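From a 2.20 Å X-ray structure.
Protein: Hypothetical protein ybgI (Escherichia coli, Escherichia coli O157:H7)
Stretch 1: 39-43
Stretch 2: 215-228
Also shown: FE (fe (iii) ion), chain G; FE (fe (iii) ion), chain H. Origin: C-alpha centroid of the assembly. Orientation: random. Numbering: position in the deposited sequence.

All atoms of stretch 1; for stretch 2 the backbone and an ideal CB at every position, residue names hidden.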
# COMPACT_ATOMS: atom_id res chain seq x y z
N VAL A 39 4.55 20.13 32.77
CA VAL A 39 4.18 19.37 31.59
C VAL A 39 3.07 18.37 32.05
O VAL A 39 3.19 17.71 33.12
CB VAL A 39 5.44 18.60 31.00
CG1 VAL A 39 4.99 17.32 30.23
CG2 VAL A 39 6.28 19.55 30.12
N THR A 40 1.99 18.28 31.25
CA THR A 40 0.86 17.45 31.53
C THR A 40 0.54 16.63 30.29
O THR A 40 0.95 16.98 29.16
CB THR A 40 -0.37 18.30 31.89
OG1 THR A 40 -0.84 18.99 30.71
CG2 THR A 40 0.01 19.32 32.98
N GLY A 41 -0.16 15.50 30.49
CA GLY A 41 -0.54 14.64 29.37
C GLY A 41 -1.45 13.59 29.90
O GLY A 41 -1.63 13.56 31.11
N VAL A 42 -2.01 12.72 29.06
CA VAL A 42 -2.94 11.67 29.56
C VAL A 42 -2.24 10.64 30.54
O VAL A 42 -2.76 10.29 31.60
CB VAL A 42 -3.50 10.93 28.31
CG1 VAL A 42 -4.35 9.72 28.73
CG2 VAL A 42 -4.31 11.91 27.42
N THR A 43 -1.01 10.22 30.19
CA THR A 43 -0.32 9.16 30.90
C THR A 43 1.13 9.43 31.09
O THR A 43 1.76 9.94 30.18
CB THR A 43 -0.50 7.86 30.09
OG1 THR A 43 -1.91 7.61 30.00
CG2 THR A 43 0.23 6.61 30.72
N UNK A 215 -9.55 5.03 23.88
CA UNK A 215 -9.28 5.35 25.28
C UNK A 215 -8.53 6.67 25.44
O UNK A 215 -8.95 7.61 26.18
CB UNK A 215 -8.48 4.22 25.93
N UNK A 216 -7.35 6.70 24.83
CA UNK A 216 -6.57 7.95 24.84
C UNK A 216 -7.33 9.15 24.18
O UNK A 216 -7.31 10.29 24.71
CB UNK A 216 -5.24 7.72 24.11
N UNK A 217 -7.95 8.89 23.03
CA UNK A 217 -8.72 9.87 22.29
C UNK A 217 -9.78 10.58 23.16
O UNK A 217 -9.95 11.80 23.08
CB UNK A 217 -9.40 9.19 21.10
N UNK A 218 -10.44 9.85 24.05
CA UNK A 218 -11.45 10.42 24.90
C UNK A 218 -11.00 10.99 26.26
O UNK A 218 -11.82 11.65 26.97
CB UNK A 218 -12.51 9.34 25.15
N UNK A 219 -9.70 10.82 26.59
CA UNK A 219 -9.22 11.31 27.88
C UNK A 219 -8.10 12.34 27.78
O UNK A 219 -7.11 12.37 28.57
CB UNK A 219 -8.74 10.13 28.72
N UNK A 220 -8.24 13.14 26.72
CA UNK A 220 -7.36 14.25 26.58
C UNK A 220 -8.20 15.43 27.18
O UNK A 220 -7.67 16.34 27.79
CB UNK A 220 -6.92 14.47 25.13
N UNK A 221 -9.53 15.38 27.05
CA UNK A 221 -10.28 16.55 27.53
C UNK A 221 -9.96 17.12 28.91
O UNK A 221 -9.68 18.31 29.04
CB UNK A 221 -11.77 16.19 27.52
N UNK A 222 -10.04 16.26 29.93
CA UNK A 222 -9.81 16.62 31.34
C UNK A 222 -8.47 17.21 31.73
O UNK A 222 -8.38 18.31 32.29
CB UNK A 222 -10.02 15.37 32.19
N UNK A 223 -7.41 16.47 31.44
CA UNK A 223 -6.08 16.97 31.80
C UNK A 223 -5.78 18.24 31.01
O UNK A 223 -5.07 19.15 31.49
CB UNK A 223 -5.01 15.91 31.54
N UNK A 224 -6.31 18.32 29.79
CA UNK A 224 -6.14 19.52 29.00
C UNK A 224 -6.91 20.64 29.70
O UNK A 224 -6.37 21.70 29.99
CB UNK A 224 -6.62 19.32 27.56
N UNK A 225 -8.18 20.40 30.01
CA UNK A 225 -8.93 21.47 30.65
C UNK A 225 -8.24 21.91 31.94
O UNK A 225 -8.11 23.10 32.18
CB UNK A 225 -10.36 21.02 30.94
N UNK A 226 -7.76 20.96 32.75
CA UNK A 226 -7.14 21.32 34.02
C UNK A 226 -5.89 22.14 33.81
O UNK A 226 -5.59 23.09 34.54
CB UNK A 226 -6.81 20.07 34.83
N UNK A 227 -5.15 21.81 32.76
CA UNK A 227 -3.88 22.55 32.47
C UNK A 227 -4.17 24.01 32.16
O UNK A 227 -3.38 24.88 32.54
CB UNK A 227 -3.13 21.92 31.29
N UNK A 228 -5.31 24.28 31.49
CA UNK A 228 -5.70 25.68 31.14
C UNK A 228 -6.18 26.29 32.43
O UNK A 228 -5.87 27.43 32.75
CB UNK A 228 -6.78 25.75 30.05
FE FE G . -8.35 6.03 31.56
FE FE H . -10.67 7.65 32.99

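At position 215 the ideal CB has nothing of stretch 1 within 5.5 Å, so the strand sets no demand; the iron ions beyond it make a metal-binding side chain plausible. The residue is His215, whose NE2 lies 2.3 Å from FE of chain G.

At 216 the CA-to-CB bond points sideways, and the ideal CB is 5.1 Å from Val42 CG1. A medium or large side chain, aliphatic or aromatic, could reach the valine. The deposited residue is His216; with chi1 at t its ring comes nearer, placing CE1 3.6 Å from Val42 CG2, an oblique approach.

Positions 217 and 218 make no contact: the first CB points away and the second is out of reach, so many residues would fit. They are Ala217 and Thr218.

Position 219 follows the weakly bonded helix, with phi/psi of -121/35. Its ideal CB is 4.4 Å from Val42 CG1, favouring a side chain that tolerates a methyl nearby, while the two irons on that flank would suit a carboxylate. Glu219 serves both: its OE1 is 2.3 Å from FE of chain G and its OE2 2.3 Å from FE of chain H, so one carboxylate bridges the metals. Its backbone O also packs 3.1 Å from Val42 CG2.

At 220 the ideal CB is 4.3 Å from Val42 CG2, and stretch 1 offers only hydrocarbon there. An aliphatic residue would suit, as would a long polar one whose first carbons pack before its end departs. Arg220 takes the second course: CG lies 3.8 Å from Val42 CG2, then the end leads away, and NE and NH2 donate to Ala217 O at 3.1 and 2.9 Å.

Positions 221 and 222 are out of reach, so stretch 1 does not restrict the choice; both are glycine, Gly221 and Gly222.

Position 223 points toward the strand. Its ideal CB is 4.1 Å from Gly41 O, 5.0 Å from Val42 N and 5.2 Å from Thr40 CB. A branched or medium-sized aliphatic residue is expected. Ile223 occupies it, with CD1 3.4 Å from Gly41 N and CG2 4.2 Å from Val42 N. Ile223 CD1 is also modelled 2.9 Å from Thr40 OG1, too close to be read as a favourable contact.

Positions 224, 225 and 226 have no atom of stretch 1 near their ideal CB; 224 points away, 225 is out of reach and 226 points sideways. They are Arg224, Ala225 and Leu226.

Position 227, one helical turn after 223, again points toward the strand, its ideal CB 3.8 Å from Thr40 OG1. A small side chain fits best, preferably with a hydroxyl to meet that oxygen. Ser227 provides one: Thr40 OG1 donates to Ser227 OG at 2.7 Å, although the crowded Thr40 OG1 is less surely placed. Ser227 OG in turn donates to Ile223 O at 2.6 Å.

Position 228 is out of reach and unconstrained here; it is Glu228.

Stretch 2 (215-228) HHATERGGIRALSE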
# COMPACT_ATOMS: atom_id res chain seq x y z
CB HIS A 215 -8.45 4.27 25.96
CG HIS A 215 -8.43 4.42 27.45
ND1 HIS A 215 -8.71 3.37 28.32
CD2 HIS A 215 -8.11 5.47 28.22
CE1 HIS A 215 -8.53 3.77 29.57
NE2 HIS A 215 -8.17 5.05 29.53
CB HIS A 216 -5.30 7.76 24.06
CG HIS A 216 -4.51 9.02 23.93
ND1 HIS A 216 -3.49 9.36 24.83
CD2 HIS A 216 -4.54 10.00 22.99
CE1 HIS A 216 -2.94 10.50 24.43
NE2 HIS A 216 -3.55 10.90 23.32
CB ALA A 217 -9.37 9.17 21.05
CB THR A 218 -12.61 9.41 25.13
OG1 THR A 218 -12.10 8.22 25.79
CG2 THR A 218 -13.23 8.99 23.71
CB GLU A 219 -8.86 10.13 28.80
CG GLU A 219 -10.14 9.32 29.05
CD GLU A 219 -10.03 8.39 30.20
OE1 GLU A 219 -8.85 8.03 30.54
OE2 GLU A 219 -11.08 8.01 30.77
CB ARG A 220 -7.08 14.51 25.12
CG ARG A 220 -6.15 13.55 24.49
CD ARG A 220 -6.16 13.85 23.00
NE ARG A 220 -7.46 13.45 22.40
CZ ARG A 220 -7.71 13.47 21.10
NH1 ARG A 220 -6.78 13.88 20.23
NH2 ARG A 220 -8.88 13.06 20.66
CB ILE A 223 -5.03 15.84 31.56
CG1 ILE A 223 -3.69 16.24 32.09
CG2 ILE A 223 -4.98 15.49 30.10
CD1 ILE A 223 -3.02 17.15 31.09
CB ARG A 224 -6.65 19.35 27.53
CG ARG A 224 -6.33 20.67 26.64
CD ARG A 224 -6.41 20.38 25.08
NE ARG A 224 -7.61 19.63 24.87
CZ ARG A 224 -7.79 18.59 24.08
NH1 ARG A 224 -6.81 18.10 23.35
NH2 ARG A 224 -9.02 18.04 24.12
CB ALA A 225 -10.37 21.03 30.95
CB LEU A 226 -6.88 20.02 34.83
CG LEU A 226 -6.01 20.17 36.11
CD1 LEU A 226 -6.82 20.89 37.20
CD2 LEU A 226 -5.59 18.79 36.61
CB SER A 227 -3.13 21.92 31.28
OG SER A 227 -2.87 20.55 31.52
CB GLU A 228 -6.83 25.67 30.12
CG GLU A 228 -6.37 25.11 28.78
CD GLU A 228 -7.53 24.70 27.86
OE1 GLU A 228 -8.66 24.38 28.42
OE2 GLU A 228 -7.29 24.69 26.59
O HOH W 1 -12.72 6.45 32.97
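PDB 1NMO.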